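Local coordinates for cytochrome c-552/4 domain-containing protein (Ignicoccus hospitalis KIN4/I, PDB 4QO5) that is of unknown function but carries heme c groups and calcium and, as a membrane-associated octaheme cytochrome, probably transfers electrons, at residues D243-N248 with Q489-F494; E466-E471 with T502-H507; N412-Y415 with M420-L423; L319-P324 with K432-T437. One frame throughout, in Å; residues are numbered along the deposited sequence.

Interaction 1 (D243-N248 with Q489-F494). With HEC (heme c), chain E.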
# COMPACT_ATOMS: atom_id res chain seq x y z
N ASP A 243 -12.33 2.75 3.28
CA ASP A 243 -13.75 2.97 2.97
C ASP A 243 -14.13 2.64 1.54
O ASP A 243 -15.25 2.16 1.27
CB ASP A 243 -14.17 4.42 3.31
CG ASP A 243 -13.21 5.49 2.74
OD1 ASP A 243 -13.72 6.51 2.19
OD2 ASP A 243 -11.97 5.35 2.88
N VAL A 244 -13.23 2.89 0.61
CA VAL A 244 -13.58 2.76 -0.80
C VAL A 244 -12.42 2.15 -1.58
O VAL A 244 -11.95 2.72 -2.56
CB VAL A 244 -13.98 4.16 -1.39
CG1 VAL A 244 -15.34 4.61 -0.86
CG2 VAL A 244 -12.92 5.23 -1.04
N PRO A 245 -11.98 0.93 -1.18
CA PRO A 245 -10.67 0.40 -1.57
C PRO A 245 -10.59 -0.13 -3.00
O PRO A 245 -10.00 -1.19 -3.20
CB PRO A 245 -10.48 -0.77 -0.62
CG PRO A 245 -11.89 -1.33 -0.46
CD PRO A 245 -12.74 -0.04 -0.37
N ALA A 246 -11.19 0.56 -3.96
CA ALA A 246 -11.15 0.05 -5.33
C ALA A 246 -9.71 -0.03 -5.88
O ALA A 246 -9.35 -1.02 -6.52
CB ALA A 246 -12.10 0.83 -6.23
N PHE A 247 -8.87 0.97 -5.58
CA PHE A 247 -7.49 0.92 -6.05
C PHE A 247 -6.74 -0.28 -5.47
O PHE A 247 -5.98 -0.94 -6.18
CB PHE A 247 -6.73 2.21 -5.72
CG PHE A 247 -5.30 2.19 -6.16
CD1 PHE A 247 -4.99 2.40 -7.49
CD2 PHE A 247 -4.28 1.93 -5.26
CE1 PHE A 247 -3.68 2.39 -7.93
CE2 PHE A 247 -2.96 1.91 -5.68
CZ PHE A 247 -2.66 2.14 -7.02
N ASN A 248 -6.96 -0.55 -4.19
CA ASN A 248 -6.19 -1.57 -3.49
C ASN A 248 -6.61 -2.95 -3.95
O ASN A 248 -5.79 -3.83 -4.15
CB ASN A 248 -6.44 -1.46 -2.00
CG ASN A 248 -6.17 -0.06 -1.47
OD1 ASN A 248 -7.04 0.81 -1.50
ND2 ASN A 248 -4.96 0.15 -0.96
N GLN A 489 -8.53 -10.25 -3.00
CA GLN A 489 -8.30 -11.43 -2.19
C GLN A 489 -8.20 -11.01 -0.72
O GLN A 489 -9.08 -11.31 0.08
CB GLN A 489 -7.03 -12.16 -2.64
CG GLN A 489 -7.17 -12.86 -4.01
CD GLN A 489 -6.78 -11.96 -5.18
OE1 GLN A 489 -6.16 -10.91 -5.00
NE2 GLN A 489 -7.14 -12.38 -6.38
N ASP A 490 -7.15 -10.28 -0.36
CA ASP A 490 -6.99 -9.94 1.05
C ASP A 490 -7.95 -8.84 1.52
O ASP A 490 -8.28 -8.79 2.71
CB ASP A 490 -5.53 -9.67 1.44
CG ASP A 490 -5.17 -10.28 2.80
OD1 ASP A 490 -6.01 -11.01 3.39
OD2 ASP A 490 -4.03 -10.07 3.26
N TRP A 491 -8.43 -8.00 0.61
CA TRP A 491 -9.42 -7.00 1.01
C TRP A 491 -10.76 -7.64 1.38
O TRP A 491 -11.57 -7.05 2.08
CB TRP A 491 -9.59 -5.87 -0.04
CG TRP A 491 -8.86 -4.66 0.42
CD1 TRP A 491 -9.38 -3.62 1.13
CD2 TRP A 491 -7.46 -4.41 0.30
NE1 TRP A 491 -8.38 -2.72 1.44
CE2 TRP A 491 -7.20 -3.18 0.93
CE3 TRP A 491 -6.41 -5.11 -0.30
CZ2 TRP A 491 -5.92 -2.63 0.99
CZ3 TRP A 491 -5.14 -4.56 -0.25
CH2 TRP A 491 -4.90 -3.33 0.39
N THR A 492 -10.99 -8.87 0.92
CA THR A 492 -12.19 -9.59 1.32
C THR A 492 -11.95 -10.43 2.57
O THR A 492 -12.88 -11.08 3.07
CB THR A 492 -12.69 -10.55 0.21
OG1 THR A 492 -11.67 -11.53 -0.04
CG2 THR A 492 -12.98 -9.80 -1.07
N THR A 493 -10.72 -10.44 3.07
CA THR A 493 -10.35 -11.36 4.15
C THR A 493 -9.76 -10.65 5.38
O THR A 493 -10.49 -10.08 6.19
CB THR A 493 -9.41 -12.46 3.61
OG1 THR A 493 -9.95 -12.99 2.39
CG2 THR A 493 -9.25 -13.58 4.62
N PHE A 494 -8.44 -10.69 5.55
CA PHE A 494 -7.83 -10.25 6.80
C PHE A 494 -7.58 -8.75 6.87
O PHE A 494 -7.65 -8.16 7.94
CB PHE A 494 -6.51 -10.97 7.05
CG PHE A 494 -6.65 -12.44 7.31
CD1 PHE A 494 -7.34 -12.91 8.42
CD2 PHE A 494 -6.05 -13.35 6.46
CE1 PHE A 494 -7.44 -14.28 8.66
CE2 PHE A 494 -6.15 -14.70 6.69
CZ PHE A 494 -6.85 -15.17 7.80
FE HEC E . -4.13 -18.43 4.16
CHA HEC E . -1.19 -20.23 4.69
CHB HEC E . -5.47 -19.96 6.91
CHC HEC E . -6.99 -16.55 3.83
CHD HEC E . -2.59 -16.54 1.79
NA HEC E . -3.42 -19.78 5.55
C1A HEC E . -2.24 -20.49 5.53
C2A HEC E . -2.32 -21.54 6.53
C3A HEC E . -3.50 -21.43 7.13
C4A HEC E . -4.21 -20.33 6.54
CMA HEC E . -4.09 -22.27 8.28
CAA HEC E . -1.23 -22.60 6.84
CBA HEC E . -1.72 -23.87 6.13
CGA HEC E . -0.74 -25.01 6.22
O1A HEC E . -1.04 -26.03 6.89
O2A HEC E . 0.35 -24.90 5.61
NB HEC E . -5.85 -18.32 5.15
C1B HEC E . -6.21 -19.00 6.29
C2B HEC E . -7.55 -18.63 6.66
C3B HEC E . -7.93 -17.63 5.85
C4B HEC E . -6.90 -17.47 4.85
CMB HEC E . -8.25 -19.15 7.95
CAB HEC E . -9.19 -16.75 5.80
CBB HEC E . -10.06 -16.57 7.06
NC HEC E . -4.70 -16.84 3.11
C1C HEC E . -5.94 -16.25 3.00
C2C HEC E . -5.97 -15.44 1.80
C3C HEC E . -4.69 -15.36 1.41
C4C HEC E . -3.91 -16.31 2.12
CMC HEC E . -7.16 -14.49 1.49
CAC HEC E . -3.92 -14.62 0.34
CBC HEC E . -4.20 -13.10 0.43
ND HEC E . -2.20 -18.40 3.36
C1D HEC E . -1.79 -17.50 2.39
C2D HEC E . -0.39 -17.69 2.14
C3D HEC E . 0.05 -18.82 3.05
C4D HEC E . -1.13 -19.21 3.77
CMD HEC E . 0.48 -16.90 1.15
CAD HEC E . 1.48 -19.41 3.21
CBD HEC E . 2.27 -18.41 4.04
CGD HEC E . 3.61 -18.98 4.45
O1D HEC E . 4.49 -18.17 4.83
O2D HEC E . 3.80 -20.21 4.39
O HOH W 1 -3.25 -16.62 5.67
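Gln489 O, two residues ahead of the Trp491 that packs on Pro245 and Asn248, is gripped from opposite faces of its carbonyl plane: Thr493 OG1 donates to Gln489 O at 3.0 Å, and the backbone Thr492 N to the same oxygen at 3.2 Å. From this turn the indole of Trp491 reaches across to segment 243-248. Its six-membered ring takes Asn248 CB over one face in a CH-pi contact, with CB 3.4 Å from the centroid and 17° off the ring normal. Because Asn248 CG stands anti to the carbonyl carbon (chi1 -54°), the amide follows CB across the benzo part, its plane 31° from the ring. Pro245 lies alongside the indole and points the other way, with its CB 3.5 Å from Trp491 CD1 beside the pyrrole part. Asp241 ties the pieces together, accepting from Trp491 NE1 through its carboxylate and donating its N to Asn248 OD1. A leucine in place of Trp491 would probably leave Asn248 CB without its aromatic face and the Asp241 carboxylate without its indole donor. Further along, the same turn meets a heme c that is also hydrogen-bonded to residues of a neighbouring subunit: Thr493 CG2 lies 3.4 Å from heme CAB, and Phe494 CZ 3.3 Å from heme C3B. A water sits 2.5 Å from that heme iron. The contact thus joins the start of helix 246-252, with Pro245 as N-cap, to the connection between helices 464-485 and 498-520, while Ser479 of helix 464-485 touches both Pro245 and Trp491.

Interaction 2 (E466-E471 with T502-H507). With CA (calcium ion), chain J.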
# COMPACT_ATOMS: atom_id res chain seq x y z
N GLU A 466 -20.36 3.10 18.68
CA GLU A 466 -21.08 3.57 17.50
C GLU A 466 -20.14 3.59 16.29
O GLU A 466 -20.53 3.27 15.17
CB GLU A 466 -21.70 4.95 17.77
CG GLU A 466 -22.82 4.89 18.82
CD GLU A 466 -23.14 6.23 19.47
OE1 GLU A 466 -22.38 7.20 19.30
OE2 GLU A 466 -24.17 6.29 20.19
N LYS A 467 -18.88 3.94 16.53
CA LYS A 467 -17.91 3.93 15.44
C LYS A 467 -17.57 2.51 14.99
O LYS A 467 -17.26 2.27 13.83
CB LYS A 467 -16.65 4.72 15.85
CG LYS A 467 -16.91 6.25 15.96
CD LYS A 467 -15.73 6.93 16.64
CE LYS A 467 -16.11 8.29 17.23
NZ LYS A 467 -16.55 9.23 16.17
N LEU A 468 -17.63 1.56 15.92
CA LEU A 468 -17.46 0.15 15.56
C LEU A 468 -18.58 -0.27 14.63
O LEU A 468 -18.36 -0.97 13.64
CB LEU A 468 -17.43 -0.73 16.81
CG LEU A 468 -16.22 -0.54 17.72
CD1 LEU A 468 -16.30 -1.51 18.90
CD2 LEU A 468 -14.93 -0.75 16.94
N TRP A 469 -19.80 0.16 14.93
CA TRP A 469 -20.93 -0.13 14.06
C TRP A 469 -20.71 0.49 12.67
O TRP A 469 -20.89 -0.18 11.66
CB TRP A 469 -22.21 0.37 14.70
CG TRP A 469 -23.38 0.48 13.75
CD1 TRP A 469 -24.09 -0.56 13.17
CD2 TRP A 469 -24.00 1.68 13.30
NE1 TRP A 469 -25.10 -0.05 12.38
CE2 TRP A 469 -25.07 1.32 12.45
CE3 TRP A 469 -23.76 3.05 13.54
CZ2 TRP A 469 -25.90 2.27 11.84
CZ3 TRP A 469 -24.58 3.99 12.93
CH2 TRP A 469 -25.64 3.59 12.09
N VAL A 470 -20.31 1.76 12.63
CA VAL A 470 -20.00 2.43 11.37
C VAL A 470 -19.03 1.62 10.51
O VAL A 470 -19.28 1.38 9.32
CB VAL A 470 -19.48 3.88 11.57
CG1 VAL A 470 -18.96 4.45 10.25
CG2 VAL A 470 -20.58 4.78 12.13
N GLU A 471 -17.94 1.15 11.12
CA GLU A 471 -16.92 0.41 10.38
C GLU A 471 -17.45 -0.89 9.79
O GLU A 471 -17.00 -1.31 8.73
CB GLU A 471 -15.70 0.14 11.26
CG GLU A 471 -15.07 1.43 11.73
CD GLU A 471 -13.85 1.24 12.60
OE1 GLU A 471 -13.37 0.10 12.75
OE2 GLU A 471 -13.36 2.26 13.14
N THR A 502 -16.30 -10.12 11.11
CA THR A 502 -16.68 -11.02 12.20
C THR A 502 -15.99 -10.64 13.51
O THR A 502 -16.56 -10.81 14.60
CB THR A 502 -16.42 -12.51 11.83
OG1 THR A 502 -15.07 -12.66 11.40
CG2 THR A 502 -17.37 -12.94 10.70
N LYS A 503 -14.77 -10.12 13.43
CA LYS A 503 -14.10 -9.58 14.61
C LYS A 503 -14.87 -8.39 15.19
O LYS A 503 -15.07 -8.28 16.41
CB LYS A 503 -12.67 -9.15 14.27
CG LYS A 503 -11.89 -8.59 15.45
CD LYS A 503 -10.49 -8.19 15.02
CE LYS A 503 -9.84 -7.30 16.05
NZ LYS A 503 -8.51 -6.81 15.59
N ASP A 504 -15.33 -7.51 14.31
CA ASP A 504 -16.08 -6.33 14.75
C ASP A 504 -17.37 -6.72 15.48
O ASP A 504 -17.68 -6.16 16.53
CB ASP A 504 -16.40 -5.45 13.55
CG ASP A 504 -16.75 -4.03 13.95
OD1 ASP A 504 -16.39 -3.61 15.06
OD2 ASP A 504 -17.39 -3.34 13.13
N ILE A 505 -18.11 -7.68 14.93
CA ILE A 505 -19.30 -8.20 15.59
C ILE A 505 -18.98 -8.67 17.00
O ILE A 505 -19.66 -8.30 17.97
CB ILE A 505 -19.94 -9.36 14.78
CG1 ILE A 505 -20.53 -8.82 13.48
CG2 ILE A 505 -21.01 -10.06 15.61
CD1 ILE A 505 -20.96 -9.90 12.49
N GLU A 506 -17.93 -9.46 17.13
CA GLU A 506 -17.52 -9.96 18.44
C GLU A 506 -16.97 -8.85 19.33
O GLU A 506 -17.15 -8.88 20.54
CB GLU A 506 -16.51 -11.09 18.29
CG GLU A 506 -17.10 -12.31 17.61
CD GLU A 506 -18.31 -12.85 18.36
OE1 GLU A 506 -18.34 -12.77 19.61
OE2 GLU A 506 -19.23 -13.38 17.69
N HIS A 507 -16.32 -7.87 18.74
CA HIS A 507 -15.82 -6.74 19.51
C HIS A 507 -16.99 -5.99 20.16
O HIS A 507 -16.98 -5.73 21.37
CB HIS A 507 -14.89 -5.86 18.66
CG HIS A 507 -14.23 -4.74 19.40
ND1 HIS A 507 -13.83 -4.87 20.72
CD2 HIS A 507 -13.67 -3.60 18.96
CE1 HIS A 507 -13.19 -3.77 21.09
NE2 HIS A 507 -13.07 -2.99 20.04
CA CA J . -23.90 8.57 20.76
O HOH W 2 -24.11 10.64 21.92
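Asp504 is the first residue of segment 502-507 to reach Leu468 on helix 466-471. With its CG anti to the backbone N (chi1 -161°), the carboxylate reaches the Leu468 backbone, and Asp504 OD2 comes within 2.6 Å of Leu468 O. Two oxygens so near suggest that the acid probably holds a proton; Glu471 OE1, 5.3 Å from Asp504 OD2, may add to the cost of a second charge, although Glu471 OE2 is itself held by Tyr499 and Lys503 of another subunit. The other carboxylate oxygen, Asp504 OD1, rests 3.5 Å from Leu468 CB. Ile505 turns instead to helix 413-447, touching Lys436 and Thr437. One turn beyond Asp504, His507 crosses the leucine at about a right angle, with His507 CD2 3.4 Å from Leu468 CD1; the imidazole also stacks on Tyr464 of a neighbouring subunit. On helix 466-471, Glu466 extends to bind calcium through both oxygens, OE1 at 2.5 Å and OE2 at 2.4 Å from the ion, and His451, Thr459, Asp462 and Glu463 join it there. The two helix segments run nearly antiparallel, their axes 9.8 Å apart at closest approach and crossing at -158°. This is the geometry of an antiparallel helical bundle, which helix 413-447 completes with a third member; long C-terminal helices of this kind recall the trimeric octaheme cytochromes related to hydroxylamine oxidoreductase.

Interaction 3 (N412-Y415 with M420-L423). With HEC (heme c), chain B.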
# COMPACT_ATOMS: atom_id res chain seq x y z
N ASN A 412 -15.23 -15.85 -21.45
CA ASN A 412 -16.56 -16.30 -21.82
C ASN A 412 -17.63 -15.70 -20.90
O ASN A 412 -17.34 -15.24 -19.78
CB ASN A 412 -16.66 -17.83 -21.87
CG ASN A 412 -16.75 -18.47 -20.49
OD1 ASN A 412 -17.82 -18.56 -19.90
ND2 ASN A 412 -15.62 -18.97 -20.00
N THR A 413 -18.87 -15.68 -21.38
CA THR A 413 -19.96 -15.01 -20.68
C THR A 413 -20.32 -15.66 -19.35
O THR A 413 -20.65 -14.96 -18.39
CB THR A 413 -21.22 -14.93 -21.58
OG1 THR A 413 -20.93 -14.08 -22.69
CG2 THR A 413 -22.41 -14.37 -20.81
N GLU A 414 -20.28 -16.99 -19.29
CA GLU A 414 -20.65 -17.70 -18.07
C GLU A 414 -19.65 -17.43 -16.93
O GLU A 414 -20.02 -17.33 -15.76
CB GLU A 414 -20.78 -19.20 -18.35
CG GLU A 414 -20.93 -20.05 -17.11
CD GLU A 414 -22.18 -19.73 -16.29
OE1 GLU A 414 -23.13 -19.12 -16.82
OE2 GLU A 414 -22.20 -20.09 -15.09
N TYR A 415 -18.38 -17.32 -17.31
CA TYR A 415 -17.29 -16.95 -16.41
C TYR A 415 -17.60 -15.60 -15.73
O TYR A 415 -17.53 -15.46 -14.50
CB TYR A 415 -16.03 -16.82 -17.27
CG TYR A 415 -14.70 -16.56 -16.59
CD1 TYR A 415 -14.32 -15.28 -16.22
CD2 TYR A 415 -13.78 -17.59 -16.41
CE1 TYR A 415 -13.08 -15.03 -15.65
CE2 TYR A 415 -12.54 -17.36 -15.85
CZ TYR A 415 -12.20 -16.08 -15.47
OH TYR A 415 -10.97 -15.85 -14.92
N MET A 420 -20.52 -12.30 -11.09
CA MET A 420 -21.59 -11.38 -10.71
C MET A 420 -22.59 -12.06 -9.79
O MET A 420 -23.16 -11.41 -8.92
CB MET A 420 -22.26 -10.73 -11.94
CG MET A 420 -21.30 -9.91 -12.84
SD MET A 420 -20.35 -8.59 -12.00
CE MET A 420 -18.80 -9.39 -11.54
N ARG A 421 -22.81 -13.36 -9.97
CA ARG A 421 -23.65 -14.12 -9.05
C ARG A 421 -23.02 -14.22 -7.66
O ARG A 421 -23.72 -14.11 -6.64
CB ARG A 421 -23.95 -15.52 -9.61
CG ARG A 421 -24.94 -15.53 -10.76
CD ARG A 421 -25.51 -16.93 -11.00
NE ARG A 421 -24.48 -17.94 -11.24
CZ ARG A 421 -23.97 -18.21 -12.44
NH1 ARG A 421 -24.40 -17.55 -13.51
NH2 ARG A 421 -23.05 -19.15 -12.58
N LEU A 422 -21.72 -14.48 -7.62
CA LEU A 422 -20.98 -14.51 -6.37
C LEU A 422 -21.12 -13.15 -5.68
O LEU A 422 -21.34 -13.07 -4.47
CB LEU A 422 -19.50 -14.82 -6.62
CG LEU A 422 -18.66 -14.94 -5.35
CD1 LEU A 422 -19.20 -16.08 -4.49
CD2 LEU A 422 -17.20 -15.16 -5.72
N LEU A 423 -21.04 -12.08 -6.47
CA LEU A 423 -21.21 -10.73 -5.90
C LEU A 423 -22.59 -10.58 -5.25
O LEU A 423 -22.69 -10.06 -4.13
CB LEU A 423 -20.97 -9.65 -6.95
CG LEU A 423 -21.22 -8.19 -6.54
CD1 LEU A 423 -20.27 -7.78 -5.41
CD2 LEU A 423 -21.05 -7.25 -7.72
FE HEC B . -14.53 -21.11 -28.82
CHA HEC B . -16.16 -20.23 -25.94
CHB HEC B . -11.92 -22.31 -27.04
CHC HEC B . -13.41 -22.68 -31.60
CHD HEC B . -16.66 -19.25 -30.70
NA HEC B . -14.11 -21.21 -26.85
C1A HEC B . -14.97 -20.94 -25.81
C2A HEC B . -14.41 -21.48 -24.60
C3A HEC B . -13.24 -22.06 -24.90
C4A HEC B . -13.02 -21.89 -26.32
CMA HEC B . -12.26 -22.76 -23.93
CAA HEC B . -15.07 -21.42 -23.20
CBA HEC B . -16.19 -22.46 -23.23
CGA HEC B . -16.81 -22.69 -21.88
O1A HEC B . -16.56 -21.90 -20.93
O2A HEC B . -17.56 -23.69 -21.75
NB HEC B . -12.93 -22.20 -29.24
C1B HEC B . -12.01 -22.70 -28.34
C2B HEC B . -11.20 -23.69 -28.98
C3B HEC B . -11.68 -23.82 -30.23
C4B HEC B . -12.73 -22.86 -30.43
CMB HEC B . -10.09 -24.46 -28.22
CAB HEC B . -11.33 -24.74 -31.41
CBB HEC B . -10.81 -26.13 -31.00
NC HEC B . -14.92 -20.95 -30.80
C1C HEC B . -14.43 -21.78 -31.78
C2C HEC B . -15.01 -21.39 -33.05
C3C HEC B . -16.08 -20.62 -32.76
C4C HEC B . -15.93 -20.21 -31.37
CMC HEC B . -14.84 -22.33 -34.26
CAC HEC B . -17.17 -20.02 -33.71
CBC HEC B . -17.73 -20.85 -34.88
ND HEC B . -16.15 -19.93 -28.39
C1D HEC B . -16.86 -19.20 -29.34
C2D HEC B . -17.83 -18.38 -28.67
C3D HEC B . -17.69 -18.69 -27.19
C4D HEC B . -16.62 -19.66 -27.10
CMD HEC B . -18.83 -17.39 -29.34
CAD HEC B . -18.48 -18.07 -26.02
CBD HEC B . -18.12 -16.60 -25.90
CGD HEC B . -18.89 -15.96 -24.78
O1D HEC B . -18.90 -14.70 -24.71
O2D HEC B . -19.49 -16.69 -23.94
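Glu414 and Arg421 meet two turns apart on one helix, and their salt bridge is tight at a single pair of atoms: Arg421 NH2 donates to Glu414 OE2 at 2.8 Å with a nearly straight N-H...O angle of 167°. The oxygen lies close to the guanidinium plane and is approached on its syn side, while the carboxylate is turned 22° against the guanidinium. Beyond that pair the fit loosens, since Glu414 OE1 stays 3.9 Å from Arg421 NH1, so the bridge is not two-pronged. Glu414 gets there by a bend at chi2 (61°), which brings back a side chain that leaves the backbone pointing away from Arg421. The arginine end is exposed to solvent, whereas the glutamate side packs on Leu192 of a neighbouring subunit. A glutamine in place of Glu414 would probably leave the Arg421 guanidinium without its opposite charge and freer to turn into solvent. More bonds hold the start of the helix. Asn412 OD1 caps it by accepting from Tyr415 N at 2.9 Å, and the next residue holds a propionate of a heme c that is also hydrogen-bonded to Val193 of the neighbouring subunit: Thr413 N reaches heme O2D at 2.8 Å and Thr413 OG1 reaches heme O1D at 2.9 Å. The helix dipole would probably favour an anionic propionate there. Such an asparagine N-cap with a propionate at the first backbone N-H is a helix N-terminal anion site, placed here where heme c meets two subunits.

Interaction 4 (L319-P324 with K432-T437)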
# COMPACT_ATOMS: atom_id res chain seq x y z
N LEU A 319 -25.32 2.18 2.61
CA LEU A 319 -25.93 3.33 3.27
C LEU A 319 -27.25 3.01 3.95
O LEU A 319 -28.29 3.56 3.58
CB LEU A 319 -26.12 4.45 2.24
CG LEU A 319 -24.82 4.97 1.62
CD1 LEU A 319 -25.09 5.82 0.37
CD2 LEU A 319 -23.99 5.75 2.66
N ILE A 320 -27.25 2.11 4.94
CA ILE A 320 -26.04 1.43 5.44
C ILE A 320 -25.87 0.06 4.76
O ILE A 320 -24.82 -0.58 4.89
CB ILE A 320 -26.12 1.22 6.95
CG1 ILE A 320 -27.30 0.30 7.28
CG2 ILE A 320 -26.21 2.57 7.68
CD1 ILE A 320 -27.43 -0.06 8.74
N TYR A 321 -26.89 -0.36 4.01
CA TYR A 321 -26.85 -1.60 3.23
C TYR A 321 -26.54 -1.32 1.76
O TYR A 321 -26.80 -0.22 1.28
CB TYR A 321 -28.19 -2.33 3.33
CG TYR A 321 -28.62 -2.57 4.76
CD1 TYR A 321 -28.00 -3.55 5.54
CD2 TYR A 321 -29.60 -1.79 5.35
CE1 TYR A 321 -28.39 -3.76 6.85
CE2 TYR A 321 -29.99 -1.99 6.66
CZ TYR A 321 -29.37 -2.98 7.41
OH TYR A 321 -29.75 -3.19 8.72
N ALA A 322 -26.01 -2.31 1.05
CA ALA A 322 -25.87 -2.23 -0.39
C ALA A 322 -27.28 -2.27 -0.98
O ALA A 322 -28.16 -2.97 -0.47
CB ALA A 322 -25.03 -3.39 -0.93
N HIS A 323 -27.49 -1.50 -2.04
CA HIS A 323 -28.85 -1.25 -2.54
C HIS A 323 -28.84 -0.98 -4.04
O HIS A 323 -27.83 -0.60 -4.59
CB HIS A 323 -29.43 -0.05 -1.81
CG HIS A 323 -28.55 1.15 -1.84
ND1 HIS A 323 -27.47 1.30 -1.00
CD2 HIS A 323 -28.57 2.26 -2.62
CE1 HIS A 323 -26.87 2.45 -1.25
NE2 HIS A 323 -27.52 3.06 -2.23
N PRO A 324 -30.00 -1.15 -4.71
CA PRO A 324 -29.99 -0.85 -6.15
C PRO A 324 -29.56 0.60 -6.39
O PRO A 324 -29.81 1.47 -5.55
CB PRO A 324 -31.45 -1.06 -6.57
CG PRO A 324 -31.99 -2.03 -5.56
CD PRO A 324 -31.29 -1.70 -4.26
N LYS A 432 -26.63 -8.88 5.77
CA LYS A 432 -27.10 -9.54 7.00
C LYS A 432 -26.15 -9.26 8.17
O LYS A 432 -26.59 -9.10 9.31
CB LYS A 432 -27.26 -11.06 6.80
CG LYS A 432 -28.44 -11.47 5.93
CD LYS A 432 -29.76 -11.21 6.65
CE LYS A 432 -30.94 -11.85 5.91
NZ LYS A 432 -30.99 -11.43 4.48
N ALA A 433 -24.85 -9.22 7.89
CA ALA A 433 -23.87 -8.92 8.94
C ALA A 433 -24.08 -7.49 9.46
O ALA A 433 -23.98 -7.23 10.65
CB ALA A 433 -22.44 -9.10 8.43
N THR A 434 -24.40 -6.58 8.54
CA THR A 434 -24.67 -5.18 8.88
C THR A 434 -25.95 -5.06 9.71
O THR A 434 -26.03 -4.24 10.63
CB THR A 434 -24.75 -4.33 7.61
OG1 THR A 434 -23.47 -4.36 6.96
CG2 THR A 434 -25.12 -2.87 7.92
N LEU A 435 -26.94 -5.89 9.42
CA LEU A 435 -28.16 -5.89 10.23
C LEU A 435 -27.83 -6.35 11.64
O LEU A 435 -28.40 -5.85 12.62
CB LEU A 435 -29.25 -6.77 9.60
CG LEU A 435 -30.53 -6.96 10.41
CD1 LEU A 435 -31.19 -5.62 10.71
CD2 LEU A 435 -31.50 -7.89 9.66
N LYS A 436 -26.92 -7.31 11.75
CA LYS A 436 -26.53 -7.84 13.05
C LYS A 436 -25.84 -6.78 13.90
O LYS A 436 -26.16 -6.61 15.08
CB LYS A 436 -25.62 -9.07 12.89
CG LYS A 436 -25.32 -9.79 14.20
CD LYS A 436 -24.47 -11.03 13.97
CE LYS A 436 -24.17 -11.75 15.28
NZ LYS A 436 -25.34 -12.51 15.79
N THR A 437 -24.89 -6.05 13.33
CA THR A 437 -24.20 -5.01 14.09
C THR A 437 -25.16 -3.87 14.43
O THR A 437 -25.02 -3.22 15.47
CB THR A 437 -22.95 -4.46 13.37
OG1 THR A 437 -23.33 -3.87 12.12
CG2 THR A 437 -21.94 -5.57 13.12
O HOH W 3 -23.41 -2.84 4.54
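The side chains of Tyr321 and Thr434 lie alongside each other, pointing opposite ways, so that Thr434 CG2 comes to 3.6 Å from Tyr321 CE1, obliquely to the ring. The phenol runs on to cross Leu435 at a slant: Leu435 N approaches the ring edge near its plane, and Leu435 CD1 lies 3.5 Å from Tyr321 OH. That hydroxyl has its polar partner elsewhere, in Leu369 O, which fixes the end of the ring, and Phe378 meets the ring as well. Ile320 fills the corner between them. Its CG1, set between the backbone N and the carbonyl carbon (chi1 63°), lies 3.5 Å above the plane of the Tyr321 ring, toward the rim, while its CD1 touches Thr434 CG2 at 3.7 Å. The threonine methyl therefore meets both the aliphatic tip and the aromatic ring, and Trp473 of helix 464-485 packs on both Ile320 and Thr434. The polar branch of Thr434 turns the other way: one water donates to Ile320 O at 2.7 Å and lies 2.9 Å from Thr434 OG1, which also bonds Thr430 O. Within the loop, Tyr321 O accepts from His323 ND1 at 2.8 Å, in the carbonyl plane, and from Leu319 N. The peptide bond before Ile320 is cis. The whole is a loop joining the two short antiparallel strands 314-315 and 323-324, seated on helix 413-447 with Leu319 in a heme c pocket.

Interactions 2 and 4 belong to one core: their centres lie 13 Å apart, and Trp469 CD1 lies 3.6 Å from Thr437 OG1, and Ile505 CG1 3.6 Å from Thr437 CG2, so helices 464-485 and 498-520 close on helix 413-447. That same long helix carries interaction 3 at its start, about 23 Å between centres from interaction 4 and about 31 Å from interaction 2. Interaction 1 lies beside this bundle, its nearest atoms about 7 Å from those of interaction 2, at the connection that follows helix 464-485. Interactions 1 and 3 each meet a heme c that also bonds a neighbouring subunit, whereas interaction 2 holds calcium. All four contacts touch the second subunit.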